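Local coordinates for 70 kDa protein (Xanthomonas sp., PDB 4B2N), which acts as a processive rubber oxygenase, a dioxygenase that cleaves the polymer and carries two covalently bound c-type hemes, at residues W292-A295 against F296-R299; D309-H312 against S313-A316; I339-F342 against L343-L346; W510-A513 against P514-H517; I24-P27 against L28-G31. All coordinates share one frame; numbering follows the deposited sequence.

Contact 1: W292-A295 against F296-R299; sequences WARA and FKTR. With HEC (heme c), chain C.
Ala293 to Lys297 wind through a tight 3-10 turn in which Phe296 N reaches Ala293 O at 2.9 Å and Lys297 N reaches Arg294 O at 3.3 Å. This i to i+3 pattern brings Arg294 and Lys297 round to the same propionate of heme c, both being residues of its binding site. Lys297 runs out past the Ala293 carbonyl, its CG 3.6 Å from Ala293 O, and bends at chi3 (85°) so that NZ can meet the propionate. Arg294 starts away from the turn, with CG turned to the far side from its own nitrogen (chi1 -177°), and then folds back at chi2 and chi3, which brings NH2 to within 3.6 Å of Lys297 CB. The two cations are thus gathered round one anion, whose charge probably offsets part of theirs. Phe296 does not join them; its ring meets that of Tyr507 and touches Pro27, while Ser308 OG takes Arg294 NH1. In the guanidinium plane, a single nitrogen serves two acceptors: Arg294 NH2 donates to Arg299 O at 2.9 Å and to heme O2A at 3.0 Å, and heme O2A also receives Lys297 NZ at 2.8 Å.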
# COMPACT_ATOMS: atom_id res chain seq x y z
N TRP A 292 1.96 -1.91 -9.37
CA TRP A 292 2.40 -2.15 -10.73
C TRP A 292 3.90 -1.98 -10.94
O TRP A 292 4.35 -2.13 -12.06
CB TRP A 292 1.58 -1.36 -11.77
CG TRP A 292 1.64 0.15 -11.71
CD1 TRP A 292 2.64 0.97 -11.16
CD2 TRP A 292 0.73 1.04 -12.37
NE1 TRP A 292 2.36 2.32 -11.39
CE2 TRP A 292 1.24 2.42 -12.16
CE3 TRP A 292 -0.46 0.85 -13.12
CZ2 TRP A 292 0.55 3.52 -12.62
CZ3 TRP A 292 -1.09 1.98 -13.61
CH2 TRP A 292 -0.55 3.27 -13.42
N ALA A 293 4.65 -1.69 -9.87
CA ALA A 293 6.12 -1.65 -9.87
C ALA A 293 6.69 -2.59 -8.80
O ALA A 293 7.86 -2.57 -8.49
CB ALA A 293 6.62 -0.20 -9.68
N ARG A 294 5.86 -3.51 -8.32
CA ARG A 294 6.31 -4.50 -7.40
C ARG A 294 7.55 -5.23 -7.91
O ARG A 294 8.35 -5.66 -7.11
CB ARG A 294 5.18 -5.53 -7.18
CG ARG A 294 5.51 -6.61 -6.15
CD ARG A 294 4.80 -6.34 -4.83
NE ARG A 294 5.43 -5.17 -4.19
CZ ARG A 294 6.59 -5.24 -3.53
NH1 ARG A 294 7.18 -6.43 -3.41
NH2 ARG A 294 7.14 -4.15 -2.96
N ALA A 295 7.67 -5.35 -9.23
CA ALA A 295 8.67 -6.20 -9.89
C ALA A 295 10.04 -5.57 -9.75
O ALA A 295 11.05 -6.15 -10.18
CB ALA A 295 8.32 -6.33 -11.40
N PHE A 296 10.08 -4.32 -9.26
CA PHE A 296 11.35 -3.59 -9.13
C PHE A 296 11.78 -3.31 -7.71
O PHE A 296 12.87 -2.76 -7.42
CB PHE A 296 11.28 -2.28 -9.98
CG PHE A 296 11.19 -2.56 -11.43
CD1 PHE A 296 12.35 -2.78 -12.16
CD2 PHE A 296 9.97 -2.65 -12.06
CE1 PHE A 296 12.28 -3.08 -13.54
CE2 PHE A 296 9.88 -2.93 -13.41
CZ PHE A 296 11.03 -3.13 -14.15
N LYS A 297 10.97 -3.76 -6.79
CA LYS A 297 11.21 -3.42 -5.39
C LYS A 297 11.70 -4.62 -4.63
O LYS A 297 10.97 -5.61 -4.46
CB LYS A 297 9.92 -2.83 -4.79
CG LYS A 297 9.60 -1.52 -5.49
CD LYS A 297 8.20 -0.96 -5.15
CE LYS A 297 8.29 -0.14 -3.84
NZ LYS A 297 6.91 0.45 -3.54
N THR A 298 12.94 -4.55 -4.17
CA THR A 298 13.51 -5.61 -3.30
C THR A 298 12.84 -5.76 -1.98
O THR A 298 12.86 -6.89 -1.40
CB THR A 298 15.03 -5.36 -3.08
OG1 THR A 298 15.16 -4.08 -2.42
CG2 THR A 298 15.81 -5.34 -4.43
N ARG A 299 12.12 -4.71 -1.51
CA ARG A 299 11.48 -4.76 -0.19
C ARG A 299 9.98 -4.49 -0.29
O ARG A 299 9.52 -3.91 -1.27
CB ARG A 299 12.06 -3.70 0.78
CG ARG A 299 13.58 -3.63 0.81
CD ARG A 299 14.22 -4.93 1.30
NE ARG A 299 13.95 -5.16 2.73
CZ ARG A 299 14.33 -6.20 3.44
NH1 ARG A 299 15.00 -7.21 2.89
NH2 ARG A 299 14.02 -6.23 4.76
FE HEC C . -1.92 -3.33 0.94
CHA HEC C . 1.38 -2.27 1.31
CHB HEC C . -0.82 -6.19 -0.79
CHC HEC C . -5.11 -4.82 1.13
CHD HEC C . -3.08 -0.36 2.03
NA HEC C . -0.20 -4.08 0.42
C1A HEC C . 1.07 -3.44 0.50
C2A HEC C . 2.11 -4.12 -0.26
C3A HEC C . 1.51 -5.26 -0.87
C4A HEC C . 0.11 -5.19 -0.46
CMA HEC C . 2.18 -6.25 -1.81
CAA HEC C . 3.60 -3.74 -0.42
CBA HEC C . 3.64 -2.64 -1.48
CGA HEC C . 5.03 -2.03 -1.62
O1A HEC C . 5.73 -1.70 -0.61
O2A HEC C . 5.35 -1.81 -2.79
NB HEC C . -2.72 -5.14 0.40
C1B HEC C . -2.19 -6.11 -0.35
C2B HEC C . -3.06 -7.25 -0.62
C3B HEC C . -4.29 -6.86 -0.05
C4B HEC C . -4.01 -5.54 0.49
CMB HEC C . -2.60 -8.45 -1.35
CAB HEC C . -5.59 -7.63 0.06
CBB HEC C . -5.51 -8.82 0.84
NC HEC C . -3.77 -2.79 1.43
C1C HEC C . -4.99 -3.44 1.52
C2C HEC C . -6.10 -2.54 1.92
C3C HEC C . -5.46 -1.24 2.20
C4C HEC C . -4.04 -1.44 1.90
CMC HEC C . -7.55 -3.00 2.07
CAC HEC C . -6.07 0.03 2.70
CBC HEC C . -7.05 -0.06 3.69
ND HEC C . -0.99 -1.64 1.57
C1D HEC C . -1.63 -0.54 1.98
C2D HEC C . -0.76 0.53 2.36
C3D HEC C . 0.54 -0.04 2.16
C4D HEC C . 0.28 -1.40 1.69
CMD HEC C . -1.05 1.90 2.83
CAD HEC C . 1.81 0.64 2.53
CBD HEC C . 1.80 0.36 4.08
CGD HEC C . 2.97 1.07 4.72
O1D HEC C . 2.80 2.14 5.36
O2D HEC C . 4.12 0.57 4.49

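Contact 2: D309-H312 against S313-A316; sequences DNVH and SEMA. With HEC (heme c), chain C.
Polar bonds between Asn310 and Ser313 open the helix 312-319. Asn310 OD1 takes the backbone amide of Ser313 at 3.0 Å, the N-H pointing almost straight at it (171°) and lying in the carbonyl plane on a lone pair; the amide of His312 adds a weak bond to the same oxygen. On the other branch, Asn310 ND2 donates to Ser313 OG at 2.9 Å, the hydroxyl tilted somewhat out of the amide plane; ND2 also donates to Ser307 O. The Ser313 hydroxyl can be there because it sits between its own N and carbonyl carbon (chi1 57°), and the paired bonds fix the rotation of the Asn310 amide. Among backbone bonds, Met315 N reaches Val311 O at 2.9 Å, with a weaker share going to His312 O.

Sulfur and apolar contacts come from Met315. It runs alongside His312 and sets SD 3.8 Å from His312 CD2, oblique to the ring, while Val311 CG2 touches the same sulfur at 4.1 Å. Glu333 and Trp449 O hold the two ring nitrogens of His312. Glu314 extends toward the cofactor, its OE2 3.5 Å from the heme methyl CMA and weakly bonded to Asn340 ND2. The arrangement is that of a first helical turn held by an asparagine side chain ahead of it, here placing Glu314 in the heme c pocket.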
# COMPACT_ATOMS: atom_id res chain seq x y z
N ASP A 309 10.49 -11.21 -1.24
CA ASP A 309 10.24 -12.67 -1.39
C ASP A 309 9.05 -13.14 -0.51
O ASP A 309 8.45 -14.22 -0.74
CB ASP A 309 11.49 -13.48 -1.04
CG ASP A 309 11.46 -14.87 -1.70
OD1 ASP A 309 11.15 -14.99 -2.92
OD2 ASP A 309 11.76 -15.87 -1.01
N ASN A 310 8.73 -12.34 0.49
CA ASN A 310 7.79 -12.74 1.51
C ASN A 310 6.40 -12.39 1.08
O ASN A 310 6.21 -11.42 0.38
CB ASN A 310 8.14 -12.15 2.89
CG ASN A 310 7.09 -11.17 3.38
OD1 ASN A 310 6.20 -11.54 4.06
ND2 ASN A 310 7.24 -9.89 3.01
N VAL A 311 5.42 -13.22 1.44
CA VAL A 311 4.05 -12.86 1.16
C VAL A 311 3.21 -12.81 2.42
O VAL A 311 2.01 -12.49 2.35
CB VAL A 311 3.37 -13.83 0.16
CG1 VAL A 311 4.19 -13.85 -1.13
CG2 VAL A 311 3.24 -15.23 0.80
N HIS A 312 3.84 -13.05 3.58
CA HIS A 312 3.09 -13.00 4.89
C HIS A 312 2.63 -11.63 5.15
O HIS A 312 1.48 -11.39 5.58
CB HIS A 312 3.95 -13.53 6.03
CG HIS A 312 4.09 -15.01 6.00
ND1 HIS A 312 4.50 -15.72 7.05
CD2 HIS A 312 3.83 -15.92 4.97
CE1 HIS A 312 4.54 -17.05 6.73
NE2 HIS A 312 4.09 -17.18 5.47
N SER A 313 3.49 -10.65 4.85
CA SER A 313 3.00 -9.25 4.92
C SER A 313 1.77 -9.03 3.99
O SER A 313 0.77 -8.35 4.38
CB SER A 313 4.12 -8.28 4.57
OG SER A 313 4.62 -8.59 3.28
N GLU A 314 1.79 -9.62 2.79
CA GLU A 314 0.70 -9.38 1.83
C GLU A 314 -0.55 -10.03 2.38
O GLU A 314 -1.69 -9.62 2.08
CB GLU A 314 1.07 -10.03 0.48
CG GLU A 314 2.31 -9.40 -0.15
CD GLU A 314 2.58 -9.84 -1.58
OE1 GLU A 314 1.73 -10.62 -2.14
OE2 GLU A 314 3.66 -9.43 -2.10
N MET A 315 -0.33 -11.05 3.20
CA MET A 315 -1.43 -11.79 3.82
C MET A 315 -2.16 -11.16 4.99
O MET A 315 -3.26 -11.63 5.34
CB MET A 315 -0.96 -13.18 4.25
CG MET A 315 -0.76 -14.17 3.11
SD MET A 315 0.26 -15.58 3.65
CE MET A 315 -0.95 -16.47 4.56
N ALA A 316 -1.63 -10.05 5.53
CA ALA A 316 -2.17 -9.47 6.77
C ALA A 316 -3.73 -9.39 6.79
O ALA A 316 -4.38 -9.86 7.75
CB ALA A 316 -1.58 -8.09 6.98
FE HEC C . -1.92 -3.33 0.94
CHA HEC C . 1.38 -2.27 1.31
CHB HEC C . -0.82 -6.19 -0.79
CHC HEC C . -5.11 -4.82 1.13
CHD HEC C . -3.08 -0.36 2.03
NA HEC C . -0.20 -4.08 0.42
C1A HEC C . 1.07 -3.44 0.50
C2A HEC C . 2.11 -4.12 -0.26
C3A HEC C . 1.51 -5.26 -0.87
C4A HEC C . 0.11 -5.19 -0.46
CMA HEC C . 2.18 -6.25 -1.81
CAA HEC C . 3.60 -3.74 -0.42
CBA HEC C . 3.64 -2.64 -1.48
CGA HEC C . 5.03 -2.03 -1.62
O1A HEC C . 5.73 -1.70 -0.61
O2A HEC C . 5.35 -1.81 -2.79
NB HEC C . -2.72 -5.14 0.40
C1B HEC C . -2.19 -6.11 -0.35
C2B HEC C . -3.06 -7.25 -0.62
C3B HEC C . -4.29 -6.86 -0.05
C4B HEC C . -4.01 -5.54 0.49
CMB HEC C . -2.60 -8.45 -1.35
CAB HEC C . -5.59 -7.63 0.06
CBB HEC C . -5.51 -8.82 0.84
NC HEC C . -3.77 -2.79 1.43
C1C HEC C . -4.99 -3.44 1.52
C2C HEC C . -6.10 -2.54 1.92
C3C HEC C . -5.46 -1.24 2.20
C4C HEC C . -4.04 -1.44 1.90
CMC HEC C . -7.55 -3.00 2.07
CAC HEC C . -6.07 0.03 2.70
CBC HEC C . -7.05 -0.06 3.69
ND HEC C . -0.99 -1.64 1.57
C1D HEC C . -1.63 -0.54 1.98
C2D HEC C . -0.76 0.53 2.36
C3D HEC C . 0.54 -0.04 2.16
C4D HEC C . 0.28 -1.40 1.69
CMD HEC C . -1.05 1.90 2.83
CAD HEC C . 1.81 0.64 2.53
CBD HEC C . 1.80 0.36 4.08
CGD HEC C . 2.97 1.07 4.72
O1D HEC C . 2.80 2.14 5.36
O2D HEC C . 4.12 0.57 4.49

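Contact 3: I339-F342 against L343-L346; sequences INNF and LISL
The last turn of helix 333-345 is closed by Phe342 and Ser345, with Leu346 leaving beyond it. Phe342 O accepts two bonds: Ser345 OG at 2.6 Å, in the carbonyl plane on a lone pair, and Ser345 N at 2.8 Å from well above that plane. A chi1 of 75° folds the hydroxyl inward over its own backbone, within reach of this carbonyl, so the oxygen has two donors where the i to i+4 pattern gives out, Ser345 N making only a weak bond to Asn341 O. Earlier that pattern is intact, as in Leu343 N to Ile339 O at 2.8 Å. Leu346 then folds back, its CD2 approaching the Phe342 ring obliquely and off-centre, 4.2 Å from the centroid in a CH-pi contact and 3.7 Å from Phe342 CZ. Ile339 and Leu343 run side by side, Ile339 CG2 lying 4.1 Å from Leu343 CG, and both side chains touch heme c. Ile344 CD1 packs 3.6 Å from Asn340 OD1. Toward helix 88-104, Phe342 meets Arg99 and Leu102, and Asn341 bonds Ser94; elsewhere the Phe342 ring is edge-to-face with Trp209 and Asn341 bonds Arg84. The turn is wedged between helix 88-104 and the heme.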
# COMPACT_ATOMS: atom_id res chain seq x y z
N ILE A 339 -1.20 -14.34 -5.80
CA ILE A 339 -1.39 -12.88 -5.80
C ILE A 339 -0.05 -12.15 -6.05
O ILE A 339 0.05 -11.32 -6.92
CB ILE A 339 -2.16 -12.36 -4.53
CG1 ILE A 339 -3.65 -12.91 -4.48
CG2 ILE A 339 -1.96 -10.83 -4.45
CD1 ILE A 339 -4.30 -12.76 -3.12
N ASN A 340 0.96 -12.53 -5.29
CA ASN A 340 2.28 -11.93 -5.39
C ASN A 340 2.86 -12.04 -6.82
O ASN A 340 3.41 -11.09 -7.35
CB ASN A 340 3.25 -12.54 -4.39
CG ASN A 340 4.60 -11.94 -4.49
OD1 ASN A 340 5.57 -12.63 -4.89
ND2 ASN A 340 4.69 -10.64 -4.22
N ASN A 341 2.78 -13.23 -7.39
CA ASN A 341 3.12 -13.39 -8.78
C ASN A 341 2.29 -12.56 -9.76
O ASN A 341 2.83 -12.06 -10.68
CB ASN A 341 3.10 -14.83 -9.19
CG ASN A 341 4.25 -15.60 -8.60
OD1 ASN A 341 5.35 -15.02 -8.34
ND2 ASN A 341 4.02 -16.86 -8.31
N PHE A 342 0.97 -12.43 -9.57
CA PHE A 342 0.25 -11.49 -10.39
C PHE A 342 0.88 -10.07 -10.21
O PHE A 342 1.15 -9.38 -11.19
CB PHE A 342 -1.26 -11.47 -10.01
CG PHE A 342 -2.04 -10.44 -10.77
CD1 PHE A 342 -1.99 -10.42 -12.18
CD2 PHE A 342 -2.83 -9.52 -10.09
CE1 PHE A 342 -2.73 -9.44 -12.87
CE2 PHE A 342 -3.60 -8.59 -10.76
CZ PHE A 342 -3.51 -8.54 -12.15
N LEU A 343 1.07 -9.63 -8.97
CA LEU A 343 1.65 -8.25 -8.75
C LEU A 343 2.99 -8.08 -9.45
O LEU A 343 3.26 -7.03 -10.07
CB LEU A 343 1.84 -7.99 -7.22
CG LEU A 343 0.56 -8.23 -6.39
CD1 LEU A 343 0.75 -7.77 -4.95
CD2 LEU A 343 -0.54 -7.35 -7.00
N ILE A 344 3.83 -9.11 -9.40
CA ILE A 344 5.17 -9.00 -10.08
C ILE A 344 4.96 -9.03 -11.60
O ILE A 344 5.82 -8.59 -12.34
CB ILE A 344 6.04 -10.23 -9.75
CG1 ILE A 344 6.48 -10.24 -8.30
CG2 ILE A 344 7.28 -10.30 -10.61
CD1 ILE A 344 7.00 -11.67 -8.04
N SER A 345 3.81 -9.52 -12.08
CA SER A 345 3.63 -9.63 -13.56
C SER A 345 3.18 -8.30 -14.12
O SER A 345 3.12 -8.16 -15.33
CB SER A 345 2.56 -10.71 -13.90
OG SER A 345 1.27 -10.19 -13.62
N LEU A 346 2.88 -7.33 -13.24
CA LEU A 346 2.22 -6.07 -13.65
C LEU A 346 3.25 -5.11 -14.25
O LEU A 346 4.41 -5.10 -13.80
CB LEU A 346 1.54 -5.38 -12.44
CG LEU A 346 0.33 -6.09 -11.89
CD1 LEU A 346 -0.19 -5.28 -10.72
CD2 LEU A 346 -0.69 -6.26 -13.00

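Contact 4: W510-A513 against P514-H517; sequences WATA and PYFH. With HEC (heme c), chain D.
Trp510 comes closest to the second segment through its carbonyl, Trp510 O lying 3.8 Å from Tyr515 OH; the partners of these two atoms are elsewhere, Tyr560 OH for the carbonyl and Ala509 O for the phenol. The Thr512 and Tyr515 side chains cross at about a right angle, Thr512 OG1 lying oblique to the ring, 3.7 Å from Tyr515 CE1, and also weakly bonded to Ala509 O. At Ala513 the chain passes through a cis peptide bond to Pro514, and this bend lays the ring of Tyr515 back against Ala513. Ala513 CA stands over one ring face, 3.8 Å from the centroid and only 19° off the normal, a CH-pi contact shifted toward the rim, with Ala513 CB adding 3.5 Å to Tyr515 CE2. The Tyr515 ring also turns its edge to heme O1A.

Beyond this bend the chain binds the heme with its backbone and one imidazole. Phe516 N donates to heme O1A at 2.8 Å, and the Phe516 ring sets its edge against the meso carbon CHA, between the two propionates. His517 takes the other propionate, O1D lying at the ring edge, near its plane, a very short 2.5 Å from ND1, while its backbone N makes a weak bond to O2D. Both propionates are thus bound by consecutive residues, and the cis-proline bend, with the tyrosine ring laid on Ala513, leads into the propionate-binding site of the second heme c.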
# COMPACT_ATOMS: atom_id res chain seq x y z
N TRP A 510 4.09 9.01 -13.17
CA TRP A 510 3.28 10.02 -13.86
C TRP A 510 1.81 10.02 -13.48
O TRP A 510 1.12 11.07 -13.44
CB TRP A 510 3.51 9.82 -15.39
CG TRP A 510 2.72 8.67 -16.05
CD1 TRP A 510 3.21 7.41 -16.44
CD2 TRP A 510 1.29 8.61 -16.34
NE1 TRP A 510 2.24 6.63 -16.99
CE2 TRP A 510 1.06 7.27 -16.95
CE3 TRP A 510 0.23 9.51 -16.25
CZ2 TRP A 510 -0.16 6.88 -17.40
CZ3 TRP A 510 -1.02 9.06 -16.68
CH2 TRP A 510 -1.20 7.79 -17.26
N ALA A 511 1.31 8.81 -13.15
CA ALA A 511 -0.10 8.55 -12.97
C ALA A 511 -0.57 8.54 -11.50
O ALA A 511 -1.80 8.47 -11.21
CB ALA A 511 -0.42 7.18 -13.57
N THR A 512 0.38 8.49 -10.58
CA THR A 512 0.07 8.09 -9.19
C THR A 512 0.04 9.25 -8.21
O THR A 512 0.25 9.05 -7.01
CB THR A 512 1.00 6.97 -8.70
OG1 THR A 512 2.35 7.49 -8.64
CG2 THR A 512 1.02 5.78 -9.70
N ALA A 513 -0.24 10.46 -8.67
CA ALA A 513 -0.36 11.55 -7.70
C ALA A 513 -1.60 11.26 -6.74
O ALA A 513 -2.55 10.58 -7.13
CB ALA A 513 -0.52 12.88 -8.45
N PRO A 514 -1.58 11.75 -5.48
CA PRO A 514 -0.50 12.56 -4.89
C PRO A 514 0.68 11.72 -4.35
O PRO A 514 0.63 10.46 -4.30
CB PRO A 514 -1.22 13.25 -3.73
CG PRO A 514 -2.31 12.26 -3.28
CD PRO A 514 -2.75 11.60 -4.56
N TYR A 515 1.78 12.41 -4.01
CA TYR A 515 3.05 11.74 -3.78
C TYR A 515 3.50 11.70 -2.29
O TYR A 515 2.97 12.47 -1.45
CB TYR A 515 4.14 12.43 -4.65
CG TYR A 515 3.78 12.33 -6.12
CD1 TYR A 515 3.84 11.10 -6.78
CD2 TYR A 515 3.28 13.45 -6.82
CE1 TYR A 515 3.48 11.01 -8.13
CE2 TYR A 515 2.92 13.38 -8.16
CZ TYR A 515 3.03 12.12 -8.81
OH TYR A 515 2.66 11.92 -10.10
N PHE A 516 4.56 10.92 -2.02
CA PHE A 516 5.08 10.61 -0.73
C PHE A 516 4.19 9.63 -0.00
O PHE A 516 3.04 9.43 -0.38
CB PHE A 516 5.35 11.85 0.16
CG PHE A 516 6.33 12.81 -0.44
CD1 PHE A 516 7.25 12.37 -1.38
CD2 PHE A 516 6.35 14.14 -0.04
CE1 PHE A 516 8.18 13.24 -1.96
CE2 PHE A 516 7.26 15.05 -0.58
CZ PHE A 516 8.18 14.58 -1.54
N HIS A 517 4.74 9.04 1.04
CA HIS A 517 4.07 7.92 1.72
C HIS A 517 2.75 8.31 2.33
O HIS A 517 1.99 7.44 2.66
CB HIS A 517 5.00 7.30 2.74
CG HIS A 517 5.31 8.20 3.90
ND1 HIS A 517 6.35 9.15 3.88
CD2 HIS A 517 4.72 8.29 5.14
CE1 HIS A 517 6.37 9.76 5.09
NE2 HIS A 517 5.37 9.24 5.85
FE HEC D . 12.86 11.19 -4.66
CHA HEC D . 9.86 10.24 -3.21
CHB HEC D . 11.23 11.93 -7.74
CHC HEC D . 15.69 12.60 -5.94
CHD HEC D . 14.58 9.53 -2.23
NA HEC D . 10.97 10.99 -5.36
C1A HEC D . 9.82 10.73 -4.57
C2A HEC D . 8.59 10.87 -5.35
C3A HEC D . 9.00 11.36 -6.68
C4A HEC D . 10.44 11.49 -6.62
CMA HEC D . 8.07 11.63 -7.84
CAA HEC D . 7.17 10.49 -4.94
CBA HEC D . 7.17 8.95 -5.24
CGA HEC D . 5.90 8.29 -4.67
O1A HEC D . 5.16 9.00 -3.95
O2A HEC D . 5.54 7.08 -4.93
NB HEC D . 13.33 12.12 -6.54
C1B HEC D . 12.62 12.34 -7.65
C2B HEC D . 13.32 13.01 -8.75
C3B HEC D . 14.66 13.22 -8.18
C4B HEC D . 14.55 12.65 -6.86
CMB HEC D . 12.75 13.35 -10.11
CAB HEC D . 15.86 13.92 -8.81
CBB HEC D . 15.67 15.29 -9.00
NC HEC D . 14.75 10.98 -4.28
C1C HEC D . 15.83 11.76 -4.79
C2C HEC D . 17.09 11.60 -4.08
C3C HEC D . 16.77 10.70 -3.01
C4C HEC D . 15.31 10.41 -3.10
CMC HEC D . 18.44 12.24 -4.40
CAC HEC D . 17.75 10.23 -1.97
CBC HEC D . 18.53 11.04 -1.22
ND HEC D . 12.34 10.05 -3.12
C1D HEC D . 13.11 9.51 -2.18
C2D HEC D . 12.47 8.81 -1.08
C3D HEC D . 11.06 9.02 -1.35
C4D HEC D . 11.10 9.80 -2.58
CMD HEC D . 13.10 8.07 0.08
CAD HEC D . 9.89 8.52 -0.54
CBD HEC D . 9.50 9.71 0.36
CGD HEC D . 8.30 9.41 1.22
O1D HEC D . 8.32 9.56 2.45
O2D HEC D . 7.33 8.98 0.62

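Contact 5: I24-P27 against L28-G31; sequences IRSP and LMVG
Ser26 OG is gripped from several directions at the N-cap of helix 27-32: it binds Ile344 O, accepts a hydrogen bond from a water at 3.0 Å, and receives Met29 N in a long, weak capping bond of 3.5 Å. The same water accepts from Leu28 N, so the water and the serine serve two first-turn amides, the Met29 one only weakly. Pro27, with no N-H to satisfy, is well suited to the first helical position. The hydroxyl swings to the cap because OG lies opposite the serine's own nitrogen (chi1 167°). Regular helical bonding follows, Val30 N to Ser26 O at 2.8 Å and Gly31 N to Pro27 O at 2.9 Å. Ile24, two residues before the cap, folds its CG2 branch across the turn to touch Met29 CB at 3.7 Å, the side chains meeting at about a right angle, and Val30 CG2 at 4.0 Å. Val30 CG2 also lies 3.4 Å from Ile24 O. Around the turn, Leu28 and Met29 rest on Phe91 of helix 88-104, Pro27 leans on Pro45, and Ser347 OG binds the amides of Arg25 and Ser26, so the short helix is fastened beside the end of helix 333-345.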
# COMPACT_ATOMS: atom_id res chain seq x y z
N ILE A 24 5.62 -3.22 -21.63
CA ILE A 24 5.95 -4.36 -20.79
C ILE A 24 7.20 -3.96 -20.04
O ILE A 24 8.25 -3.84 -20.61
CB ILE A 24 6.15 -5.66 -21.59
CG1 ILE A 24 4.96 -5.88 -22.51
CG2 ILE A 24 6.26 -6.87 -20.59
CD1 ILE A 24 5.20 -7.07 -23.44
N ARG A 25 7.06 -3.78 -18.73
CA ARG A 25 8.16 -3.37 -17.89
C ARG A 25 8.68 -4.51 -16.95
O ARG A 25 9.89 -4.80 -16.84
CB ARG A 25 7.62 -2.17 -17.08
CG ARG A 25 8.72 -1.44 -16.39
CD ARG A 25 9.61 -0.82 -17.42
NE ARG A 25 9.08 0.42 -17.95
CZ ARG A 25 9.81 1.21 -18.73
NH1 ARG A 25 11.06 0.84 -19.03
NH2 ARG A 25 9.32 2.36 -19.18
N SER A 26 7.75 -5.19 -16.30
CA SER A 26 8.03 -6.32 -15.44
C SER A 26 9.07 -7.22 -16.09
O SER A 26 8.84 -7.73 -17.15
CB SER A 26 6.72 -7.14 -15.31
OG SER A 26 7.10 -8.39 -14.74
N PRO A 27 10.21 -7.47 -15.45
CA PRO A 27 11.29 -8.23 -16.17
C PRO A 27 10.97 -9.70 -16.54
O PRO A 27 11.33 -10.16 -17.59
CB PRO A 27 12.45 -8.17 -15.19
CG PRO A 27 12.25 -6.87 -14.48
CD PRO A 27 10.74 -6.73 -14.27
N LEU A 28 10.27 -10.40 -15.69
CA LEU A 28 9.77 -11.71 -16.02
C LEU A 28 8.81 -11.67 -17.21
O LEU A 28 8.84 -12.58 -18.02
CB LEU A 28 9.07 -12.38 -14.80
CG LEU A 28 10.03 -13.16 -13.86
CD1 LEU A 28 11.26 -12.36 -13.40
CD2 LEU A 28 9.35 -13.69 -12.62
N MET A 29 7.92 -10.67 -17.26
CA MET A 29 7.04 -10.53 -18.41
C MET A 29 7.87 -10.10 -19.64
O MET A 29 7.60 -10.57 -20.71
CB MET A 29 5.87 -9.59 -18.15
CG MET A 29 4.97 -10.08 -17.00
SD MET A 29 4.32 -11.74 -17.36
CE MET A 29 2.95 -11.34 -18.45
N VAL A 30 8.88 -9.27 -19.49
CA VAL A 30 9.73 -8.94 -20.66
C VAL A 30 10.31 -10.23 -21.20
O VAL A 30 10.22 -10.52 -22.41
CB VAL A 30 10.84 -7.89 -20.32
CG1 VAL A 30 11.85 -7.72 -21.44
CG2 VAL A 30 10.18 -6.57 -19.93
N GLY A 31 10.88 -11.02 -20.29
CA GLY A 31 11.60 -12.21 -20.72
C GLY A 31 10.74 -13.32 -21.26
O GLY A 31 11.20 -14.16 -22.02
O HOH W 1 9.32 -9.50 -13.01

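From the N terminus the contacts run 24-31, 292-299, 309-316, 339-346 and 510-517, in series: each closes only its own local turn, and none nests in or crosses another. Contact 5 starts a short helix that lies against the end of helix 333-345 in contact 3 and meets contact 1 through Pro27 against Ala295. Contact 1 packs on contact 3, Trp292 against Leu346, and touches contact 2 where Arg294 nears Glu314; contacts 1 and 2 share one heme c. Contact 2 packs on contact 3, Val311 against Asn340, joining helices 312-319 and 333-345. Contact 4 serves the other heme and meets contact 1 through Trp292 against Ala511 and Thr512.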